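Local coordinates for iron-chelator utilization protein (Thermobifida fusca TM51, PDB 4YHB) that binds FAD and, as a siderophore-interacting protein of the fuscachelin gene cluster, probably reduces ferric siderophores so that their iron is released, at residues 47-52 and 154-158; 147-151 and 224-228; 207-212 and 234-239. One frame throughout, in Å; residues are numbered along the deposited sequence.

How the interactions relate
The three contacts illustrate how chemistry follows place in a two-domain flavoprotein. Interaction 2 is buried at the C-terminal ends of two inner strands of the parallel sheet, beside the flavin, and relies on backbone, small residues and one carboxylate. Interactions 1 and 3, both partly buried, lie on opposite faces of that sheet: the first ties a loop of the barrel domain to helix 152-161 through arginines and a phenylalanine, while the third joins two helices by apolar contacts, without a hydrogen bond between them. Interaction 2 touches both. Phe50 meets Trp224 edge-to-face, Ala155 packs on Ala147, and Leu207 and Ile235 reach 147-148 and Ala225. Interactions 1 and 3 do not touch.

Interaction 1: 47-52 and 154-158; sequences SDNFAD and AAARR
Phe50 and Ala51, in a type I turn, lie against helix 152-161, their CA atoms 5.1 Å from Arg158 CA and 5.0 Å from Ala154 CA, respectively. Arg157 reaches out extended alongside the turn, its CD 3.7 Å from Phe50 CA, and grips a single atom end-on: NH1 at 2.9 Å and NH2 at 3.1 Å both donate to Ser47 OG, which sits in the guanidinium plane. That hydroxyl in turn donates a hydrogen bond to Asp52 OD2, which also receives a nearly straight bond (177°) from Asn49 N, tilted out of the carboxylate plane. Asn49 O lies over the guanidinium face, 3.3 Å from CZ, too poorly angled to be hydrogen-bonded. With NE paired to Glu161 and NH1 also bonded to Val91 O, the group has little freedom to rotate. Arg158, bent at chi2 (57°), lays CD over one face of the Phe50 ring in a CH-pi contact and turns its guanidinium to within 8° of the ring plane. Near that plane, the ring edge meets Ala154 O, 3.3 Å from Phe50 CD1. A water joins Asp48 O to Arg157 NH2. This domain interface docks a barrel loop of the FAD-binding domain on the first helix of the NAD-ferredoxin-like domain.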
loop_
_atom_site.group_PDB
_atom_site.type_symbol
_atom_site.label_atom_id
_atom_site.label_comp_id
_atom_site.label_asym_id
_atom_site.label_seq_id
_atom_site.Cartn_x
_atom_site.Cartn_y
_atom_site.Cartn_z
ATOM N N SER A 47 5.417 2.309 -13.095
ATOM C CA SER A 47 5.558 1.756 -11.752
ATOM C C SER A 47 6.546 0.606 -11.790
ATOM O O SER A 47 6.278 -0.425 -12.401
ATOM C CB SER A 47 4.211 1.288 -11.193
ATOM O OG SER A 47 4.394 0.659 -9.927
ATOM N N ASP A 48 7.696 0.780 -11.148
ATOM C CA ASP A 48 8.751 -0.223 -11.235
ATOM C C ASP A 48 8.877 -1.114 -9.997
ATOM O O ASP A 48 9.463 -2.192 -10.067
ATOM C CB ASP A 48 10.096 0.460 -11.507
ATOM C CG ASP A 48 10.162 1.063 -12.894
ATOM O OD1 ASP A 48 10.250 0.286 -13.863
ATOM O OD2 ASP A 48 10.106 2.305 -13.015
ATOM N N ASN A 49 8.335 -0.679 -8.865
ATOM C CA ASN A 49 8.566 -1.421 -7.623
ATOM C C ASN A 49 7.331 -1.569 -6.730
ATOM O O ASN A 49 6.350 -0.846 -6.893
ATOM C CB ASN A 49 9.708 -0.766 -6.847
ATOM C CG ASN A 49 11.050 -0.968 -7.532
ATOM O OD1 ASN A 49 11.638 -2.057 -7.455
ATOM N ND2 ASN A 49 11.528 0.062 -8.228
ATOM N N PHE A 50 7.411 -2.502 -5.778
ATOM C CA PHE A 50 6.235 -3.015 -5.078
ATOM C C PHE A 50 5.521 -2.001 -4.192
ATOM O O PHE A 50 4.308 -2.091 -4.010
ATOM C CB PHE A 50 6.611 -4.239 -4.229
ATOM C CG PHE A 50 7.343 -3.900 -2.958
ATOM C CD1 PHE A 50 6.661 -3.823 -1.751
ATOM C CD2 PHE A 50 8.711 -3.669 -2.969
ATOM C CE1 PHE A 50 7.330 -3.514 -0.580
ATOM C CE2 PHE A 50 9.384 -3.361 -1.810
ATOM C CZ PHE A 50 8.698 -3.283 -0.608
ATOM N N ALA A 51 6.248 -1.049 -3.624
ATOM C CA ALA A 51 5.602 -0.096 -2.730
ATOM C C ALA A 51 5.257 1.228 -3.412
ATOM O O ALA A 51 4.889 2.191 -2.730
ATOM C CB ALA A 51 6.472 0.156 -1.505
ATOM N N ASP A 52 5.370 1.277 -4.741
ATOM C CA ASP A 52 4.969 2.469 -5.497
ATOM C C ASP A 52 3.546 2.873 -5.119
ATOM O O ASP A 52 2.675 2.021 -4.956
ATOM C CB ASP A 52 5.031 2.233 -7.004
ATOM C CG ASP A 52 6.448 2.126 -7.537
ATOM O OD1 ASP A 52 7.414 2.362 -6.774
ATOM O OD2 ASP A 52 6.579 1.825 -8.744
ATOM N N ALA A 154 0.833 -3.693 -1.099
ATOM C CA ALA A 154 2.252 -3.613 -1.397
ATOM C C ALA A 154 2.946 -4.938 -1.075
ATOM O O ALA A 154 3.729 -5.425 -1.880
ATOM C CB ALA A 154 2.901 -2.466 -0.624
ATOM N N ALA A 155 2.664 -5.511 0.097
ATOM C CA ALA A 155 3.273 -6.792 0.481
ATOM C C ALA A 155 2.925 -7.912 -0.502
ATOM O O ALA A 155 3.796 -8.700 -0.889
ATOM C CB ALA A 155 2.852 -7.191 1.906
ATOM N N ALA A 156 1.661 -7.974 -0.915
ATOM C CA ALA A 156 1.217 -9.005 -1.846
ATOM C C ALA A 156 1.863 -8.813 -3.217
ATOM O O ALA A 156 2.257 -9.791 -3.870
ATOM C CB ALA A 156 -0.303 -9.006 -1.967
ATOM N N ARG A 157 1.985 -7.557 -3.649
ATOM C CA ARG A 157 2.648 -7.274 -4.920
ATOM C C ARG A 157 4.098 -7.735 -4.870
ATOM O O ARG A 157 4.597 -8.322 -5.821
ATOM C CB ARG A 157 2.593 -5.783 -5.271
ATOM C CG ARG A 157 3.402 -5.469 -6.525
ATOM C CD ARG A 157 3.202 -4.052 -7.022
ATOM N NE ARG A 157 4.132 -3.749 -8.118
ATOM C CZ ARG A 157 4.231 -2.565 -8.710
ATOM N NH1 ARG A 157 3.442 -1.572 -8.319
ATOM N NH2 ARG A 157 5.114 -2.371 -9.696
ATOM N N ARG A 158 4.764 -7.464 -3.753
ATOM C CA ARG A 158 6.135 -7.912 -3.527
ATOM C C ARG A 158 6.247 -9.435 -3.627
ATOM O O ARG A 158 7.063 -9.964 -4.385
ATOM C CB ARG A 158 6.622 -7.435 -2.162
ATOM C CG ARG A 158 7.998 -7.944 -1.748
ATOM C CD ARG A 158 9.012 -7.552 -2.782
ATOM N NE ARG A 158 10.260 -7.066 -2.201
ATOM C CZ ARG A 158 11.349 -6.846 -2.928
ATOM N NH1 ARG A 158 11.309 -7.077 -4.235
ATOM N NH2 ARG A 158 12.460 -6.391 -2.361
HETATM O O HOH W 1 7.480 -4.188 -9.668
#

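Interaction 2: 147-151 and 224-228; sequences ADETA and WAGGE. With FAD (flavin-adenine dinucleotide), chain C.
Ala147 and Gly226 pair as a parallel bridge, and the packing is tight where backbone meets backbone. Gly226 O receives a CA-H contact from Ala147 CA at 3.2 Å and a weak hydrogen bond from Asp148 N at 3.4 Å, while Ala151 CB sits 3.3 Å from the same oxygen. Ala151 CB also abuts the edge of the Trp224 indole, 4.0 Å from CH2. The Asp148 carboxylate, turned back between its backbone N and carbonyl carbon (chi1 75°), brings OD1 to 3.3 Å from Gly227 CA. There OD1 takes two donors: the Thr150 hydroxyl on its syn lone pair, and Thr150 N from above the carboxylate plane, which closes an Asx turn. Thus fixed, the turn presents Thr150 O to the flavin, 3.3 Å from C4X of FAD. The other oxygen marks the looser side. OD2 stands 3.6 Å from Glu228 N, and a water spans the two; Trp256 NE1 supplies OD2 with a direct partner. Glu228 caps the start of helix 229-241, its OE1 accepting from Ala231 N, while OE2 accepts from Arg258 N. The contact spans central strands 142-147 and 221-226 at their C-terminal ends, with helix 152-161 over Ala147 and Trp224 and strands 167-174 and 250-256 flanking the pair.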
loop_
_atom_site.group_PDB
_atom_site.type_symbol
_atom_site.label_atom_id
_atom_site.label_comp_id
_atom_site.label_asym_id
_atom_site.label_seq_id
_atom_site.Cartn_x
_atom_site.Cartn_y
_atom_site.Cartn_z
ATOM N N ALA A 147 2.353 -6.826 7.603
ATOM C CA ALA A 147 1.420 -5.858 7.041
ATOM C C ALA A 147 0.035 -6.032 7.633
ATOM O O ALA A 147 -0.427 -7.158 7.796
ATOM C CB ALA A 147 1.355 -5.995 5.508
ATOM N N ASP A 148 -0.623 -4.923 7.964
ATOM C CA ASP A 148 -2.064 -4.977 8.200
ATOM C C ASP A 148 -2.730 -4.709 6.845
ATOM O O ASP A 148 -2.030 -4.650 5.833
ATOM C CB ASP A 148 -2.490 -3.998 9.317
ATOM C CG ASP A 148 -2.506 -2.518 8.890
ATOM O OD1 ASP A 148 -2.104 -2.141 7.760
ATOM O OD2 ASP A 148 -2.942 -1.709 9.736
ATOM N N GLU A 149 -4.052 -4.540 6.794
ATOM C CA GLU A 149 -4.721 -4.526 5.488
ATOM C C GLU A 149 -4.341 -3.326 4.589
ATOM O O GLU A 149 -4.440 -3.420 3.367
ATOM C CB GLU A 149 -6.249 -4.585 5.661
ATOM C CG GLU A 149 -6.833 -3.552 6.633
ATOM C CD GLU A 149 -7.016 -4.110 8.050
ATOM O OE1 GLU A 149 -6.079 -4.744 8.567
ATOM O OE2 GLU A 149 -8.106 -3.915 8.640
ATOM N N THR A 150 -3.896 -2.219 5.168
ATOM C CA THR A 150 -3.521 -1.053 4.344
ATOM C C THR A 150 -2.217 -1.278 3.597
ATOM O O THR A 150 -1.984 -0.682 2.536
ATOM C CB THR A 150 -3.355 0.236 5.171
ATOM O OG1 THR A 150 -2.283 0.077 6.115
ATOM C CG2 THR A 150 -4.642 0.588 5.899
ATOM N N ALA A 151 -1.373 -2.140 4.160
ATOM C CA ALA A 151 -0.074 -2.437 3.593
ATOM C C ALA A 151 -0.041 -3.787 2.887
ATOM O O ALA A 151 0.952 -4.132 2.257
ATOM C CB ALA A 151 0.985 -2.376 4.671
ATOM N N TRP A 224 10.456 -6.087 5.964
ATOM C CA TRP A 224 9.609 -4.969 5.533
ATOM C C TRP A 224 8.307 -5.002 6.312
ATOM O O TRP A 224 7.631 -6.031 6.356
ATOM C CB TRP A 224 9.323 -5.027 4.029
ATOM C CG TRP A 224 8.598 -3.789 3.489
ATOM C CD1 TRP A 224 9.176 -2.680 2.942
ATOM C CD2 TRP A 224 7.174 -3.559 3.446
ATOM N NE1 TRP A 224 8.208 -1.772 2.557
ATOM C CE2 TRP A 224 6.973 -2.285 2.858
ATOM C CE3 TRP A 224 6.055 -4.300 3.851
ATOM C CZ2 TRP A 224 5.699 -1.741 2.659
ATOM C CZ3 TRP A 224 4.776 -3.751 3.654
ATOM C CH2 TRP A 224 4.616 -2.483 3.057
ATOM N N ALA A 225 7.962 -3.885 6.940
ATOM C CA ALA A 225 6.720 -3.812 7.703
ATOM C C ALA A 225 5.973 -2.534 7.336
ATOM O O ALA A 225 6.579 -1.467 7.214
ATOM C CB ALA A 225 6.992 -3.866 9.195
ATOM N N GLY A 226 4.658 -2.652 7.164
ATOM C CA GLY A 226 3.816 -1.512 6.853
ATOM C C GLY A 226 2.495 -1.673 7.582
ATOM O O GLY A 226 2.024 -2.779 7.799
ATOM N N GLY A 227 1.890 -0.568 7.968
ATOM C CA GLY A 227 0.635 -0.634 8.688
ATOM C C GLY A 227 0.470 0.559 9.600
ATOM O O GLY A 227 0.969 1.647 9.298
ATOM N N GLU A 228 -0.218 0.358 10.719
ATOM C CA GLU A 228 -0.596 1.462 11.598
ATOM C C GLU A 228 0.642 1.981 12.328
ATOM O O GLU A 228 1.419 1.197 12.886
ATOM C CB GLU A 228 -1.680 1.016 12.575
ATOM C CG GLU A 228 -2.528 2.152 13.160
ATOM C CD GLU A 228 -1.898 2.793 14.392
ATOM O OE1 GLU A 228 -0.938 2.214 14.953
ATOM O OE2 GLU A 228 -2.377 3.874 14.792
HETATM P PA FAD C . -8.898 9.327 6.543
HETATM O O1A FAD C . -9.690 10.617 6.293
HETATM O O2A FAD C . -7.370 9.505 6.200
HETATM O O5B FAD C . -8.937 9.023 8.124
HETATM C C5B FAD C . -10.114 9.161 8.836
HETATM C C4B FAD C . -10.078 8.232 10.065
HETATM O O4B FAD C . -10.129 6.878 9.704
HETATM C C3B FAD C . -8.867 8.404 10.881
HETATM O O3B FAD C . -9.272 8.298 12.207
HETATM C C2B FAD C . -8.036 7.305 10.519
HETATM O O2B FAD C . -7.208 6.828 11.573
HETATM C C1B FAD C . -8.994 6.240 10.186
HETATM N N9A FAD C . -8.543 5.291 9.176
HETATM C C8A FAD C . -7.838 5.567 8.058
HETATM N N7A FAD C . -7.640 4.427 7.382
HETATM C C5A FAD C . -8.259 3.429 8.055
HETATM C C6A FAD C . -8.399 2.056 7.848
HETATM N N6A FAD C . -7.831 1.454 6.694
HETATM N N1A FAD C . -9.084 1.317 8.737
HETATM C C2A FAD C . -9.634 1.885 9.831
HETATM N N3A FAD C . -9.519 3.197 10.060
HETATM C C4A FAD C . -8.827 3.975 9.198
HETATM N N1 FAD C . -4.767 1.968 2.076
HETATM C C2 FAD C . -5.446 1.073 1.356
HETATM O O2 FAD C . -6.577 0.755 1.690
HETATM N N3 FAD C . -4.844 0.542 0.248
HETATM C C4 FAD C . -3.596 0.896 -0.128
HETATM O O4 FAD C . -3.118 0.391 -1.134
HETATM C C4X FAD C . -2.860 1.822 0.613
HETATM N N5 FAD C . -1.577 2.217 0.280
HETATM C C5X FAD C . -0.934 3.136 1.038
HETATM C C6 FAD C . 0.360 3.546 0.701
HETATM C C7 FAD C . 0.965 4.392 1.390
HETATM C C7M FAD C . 2.384 4.760 0.918
HETATM C C8 FAD C . 0.542 4.972 2.404
HETATM C C8M FAD C . 1.318 5.976 3.209
HETATM C C9 FAD C . -0.713 4.687 2.872
HETATM C C9A FAD C . -1.658 3.683 2.213
HETATM N N10 FAD C . -2.881 3.279 2.518
HETATM C C10 FAD C . -3.507 2.359 1.752
HETATM C "C1'" FAD C . -3.557 3.832 3.712
HETATM C "C2'" FAD C . -4.472 4.972 3.387
HETATM O "O2'" FAD C . -3.749 5.998 2.832
HETATM C "C3'" FAD C . -5.177 5.420 4.716
HETATM O "O3'" FAD C . -5.819 4.300 5.237
HETATM C "C4'" FAD C . -6.070 6.626 4.597
HETATM O "O4'" FAD C . -6.234 7.204 5.822
HETATM C "C5'" FAD C . -7.474 6.298 4.062
HETATM O "O5'" FAD C . -8.177 7.435 3.622
HETATM P P FAD C . -9.556 7.725 4.337
HETATM O O1P FAD C . -10.000 9.042 3.662
HETATM O O2P FAD C . -10.332 6.384 4.237
HETATM O O3P FAD C . -9.727 8.143 5.851
HETATM O O HOH W 2 -1.138 -2.392 12.086
#

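Interaction 3: 207-212 and 234-239; sequences LLRALE and PIRRLL
Leu208 and Ile235 mark the nearest approach of two helical segments that run almost parallel, their axes 21° apart in direction and 10.2 Å apart at closest. The wide axial spacing is filled by aliphatic side chains, which form the first and largest class of contact. Leu208, with CG trans to the backbone N (chi1 174°), swings both methyls toward the partner helix: CD2 comes to 3.7 Å from Pro234 CB, and CD1 touches Ile235 CG1 and Leu238 CD2. The Leu208 and Pro234 side chains cross obliquely. One turn on, the CD2 branch of Leu211 is shared by three neighbours, meeting Ile235 CG2 at 3.6 Å, Leu238 CD2 at 3.9 Å and, more distantly, Leu239 CD2. Leu211 and Leu238 reach toward each other tip to tip. On the inner side Ile235 CD1 passes across to Leu207 CB, 3.9 Å away.

Such a pair illustrates the layered architecture of a parallel alpha/beta domain. Helix 206-212 belongs to the crossover from strand 190-195 to strand 221-226, and helix 229-241 connects 221-226 to 250-256, so both cover one face of the same sheet. Leu207 rests on Glu173 and Ala210 on Phe171, whereas Leu239 rests on Phe250 and Val252.

A second class involves the apolar part of a polar side chain. Glu212 meets Leu238 CD2 with its CG at 3.9 Å, crossing it at about a right angle, while its extended chain takes the carboxylate onward at the exposed margin.

The backbone hydrogen bonds, a third class, run within each helix. Leu211 N and Glu212 N bond to Leu207 O and Leu208 O; Leu238 N and Leu239 N bond to Pro234 O and Ile235 O. No hydrogen bond passes between the segments.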
loop_
_atom_site.group_PDB
_atom_site.type_symbol
_atom_site.label_atom_id
_atom_site.label_comp_id
_atom_site.label_asym_id
_atom_site.label_seq_id
_atom_site.Cartn_x
_atom_site.Cartn_y
_atom_site.Cartn_z
ATOM N N LEU A 207 1.146 -8.046 14.984
ATOM C CA LEU A 207 2.338 -8.081 14.137
ATOM C C LEU A 207 3.624 -8.153 14.963
ATOM O O LEU A 207 4.527 -8.936 14.656
ATOM C CB LEU A 207 2.388 -6.857 13.213
ATOM C CG LEU A 207 1.307 -6.840 12.131
ATOM C CD1 LEU A 207 1.414 -5.582 11.273
ATOM C CD2 LEU A 207 1.412 -8.070 11.274
ATOM N N LEU A 208 3.706 -7.317 15.994
ATOM C CA LEU A 208 4.855 -7.315 16.893
ATOM C C LEU A 208 5.031 -8.685 17.546
ATOM O O LEU A 208 6.136 -9.227 17.599
ATOM C CB LEU A 208 4.689 -6.244 17.970
ATOM C CG LEU A 208 5.752 -6.211 19.071
ATOM C CD1 LEU A 208 7.112 -5.821 18.499
ATOM C CD2 LEU A 208 5.330 -5.259 20.173
ATOM N N ARG A 209 3.927 -9.246 18.025
ATOM C CA ARG A 209 3.955 -10.544 18.695
ATOM C C ARG A 209 4.448 -11.639 17.761
ATOM O O ARG A 209 5.229 -12.490 18.171
ATOM C CB ARG A 209 2.572 -10.903 19.235
ATOM C CG ARG A 209 2.160 -10.090 20.452
ATOM C CD ARG A 209 0.791 -10.537 20.966
ATOM N NE ARG A 209 0.298 -9.655 22.019
ATOM C CZ ARG A 209 0.583 -9.797 23.309
ATOM N NH1 ARG A 209 1.355 -10.796 23.716
ATOM N NH2 ARG A 209 0.089 -8.940 24.194
ATOM N N ALA A 210 4.012 -11.615 16.501
ATOM C CA ALA A 210 4.472 -12.610 15.529
ATOM C C ALA A 210 5.963 -12.452 15.220
ATOM O O ALA A 210 6.692 -13.440 15.110
ATOM C CB ALA A 210 3.656 -12.515 14.246
ATOM N N LEU A 211 6.405 -11.206 15.070
ATOM C CA LEU A 211 7.812 -10.895 14.819
ATOM C C LEU A 211 8.722 -11.372 15.960
ATOM O O LEU A 211 9.797 -11.933 15.720
ATOM C CB LEU A 211 7.992 -9.391 14.620
ATOM C CG LEU A 211 9.404 -8.919 14.270
ATOM C CD1 LEU A 211 9.850 -9.488 12.936
ATOM C CD2 LEU A 211 9.452 -7.401 14.249
ATOM N N GLU A 212 8.274 -11.140 17.189
ATOM C CA GLU A 212 9.002 -11.554 18.389
ATOM C C GLU A 212 9.216 -13.063 18.460
ATOM O O GLU A 212 10.185 -13.529 19.068
ATOM C CB GLU A 212 8.268 -11.086 19.648
ATOM C CG GLU A 212 8.399 -9.596 19.925
ATOM C CD GLU A 212 7.731 -9.178 21.223
ATOM O OE1 GLU A 212 6.879 -9.942 21.733
ATOM O OE2 GLU A 212 8.057 -8.082 21.731
ATOM N N PRO A 234 7.137 -0.193 18.058
ATOM C CA PRO A 234 7.928 -1.223 18.732
ATOM C C PRO A 234 8.615 -2.179 17.767
ATOM O O PRO A 234 9.616 -2.766 18.163
ATOM C CB PRO A 234 6.890 -1.969 19.558
ATOM C CG PRO A 234 5.611 -1.722 18.872
ATOM C CD PRO A 234 5.713 -0.310 18.417
ATOM N N ILE A 235 8.087 -2.352 16.552
ATOM C CA ILE A 235 8.709 -3.206 15.547
ATOM C C ILE A 235 10.011 -2.584 15.065
ATOM O O ILE A 235 11.026 -3.269 14.928
ATOM C CB ILE A 235 7.744 -3.452 14.334
ATOM C CG1 ILE A 235 6.570 -4.329 14.768
ATOM C CG2 ILE A 235 8.476 -4.117 13.162
ATOM C CD1 ILE A 235 5.473 -4.488 13.729
ATOM N N ARG A 236 9.974 -1.278 14.809
ATOM C CA ARG A 236 11.164 -0.519 14.422
ATOM C C ARG A 236 12.257 -0.664 15.491
ATOM O O ARG A 236 13.401 -1.003 15.190
ATOM C CB ARG A 236 10.787 0.952 14.208
ATOM C CG ARG A 236 11.935 1.904 13.932
ATOM C CD ARG A 236 11.425 3.350 13.743
ATOM N NE ARG A 236 10.622 3.521 12.526
ATOM C CZ ARG A 236 9.293 3.642 12.493
ATOM N NH1 ARG A 236 8.578 3.610 13.609
ATOM N NH2 ARG A 236 8.670 3.795 11.330
ATOM N N ARG A 237 11.866 -0.443 16.744
ATOM C CA ARG A 237 12.775 -0.509 17.883
ATOM C C ARG A 237 13.419 -1.890 18.015
ATOM O O ARG A 237 14.627 -2.008 18.242
ATOM C CB ARG A 237 12.040 -0.142 19.176
ATOM C CG ARG A 237 11.758 1.335 19.316
ATOM C CD ARG A 237 11.023 1.639 20.640
ATOM N NE ARG A 237 9.591 1.349 20.598
ATOM C CZ ARG A 237 8.924 0.734 21.564
ATOM N NH1 ARG A 237 9.569 0.261 22.622
ATOM N NH2 ARG A 237 7.619 0.547 21.429
ATOM N N LEU A 238 12.620 -2.930 17.831
ATOM C CA LEU A 238 13.099 -4.297 17.962
ATOM C C LEU A 238 14.162 -4.601 16.909
ATOM O O LEU A 238 15.173 -5.241 17.197
ATOM C CB LEU A 238 11.928 -5.267 17.848
ATOM C CG LEU A 238 12.176 -6.719 18.224
ATOM C CD1 LEU A 238 12.519 -6.828 19.709
ATOM C CD2 LEU A 238 10.949 -7.539 17.889
ATOM N N LEU A 239 13.931 -4.126 15.690
ATOM C CA LEU A 239 14.866 -4.340 14.593
ATOM C C LEU A 239 16.178 -3.598 14.818
ATOM O O LEU A 239 17.252 -4.115 14.520
ATOM C CB LEU A 239 14.242 -3.900 13.267
ATOM C CG LEU A 239 13.002 -4.689 12.838
ATOM C CD1 LEU A 239 12.332 -4.040 11.629
ATOM C CD2 LEU A 239 13.377 -6.124 12.531
#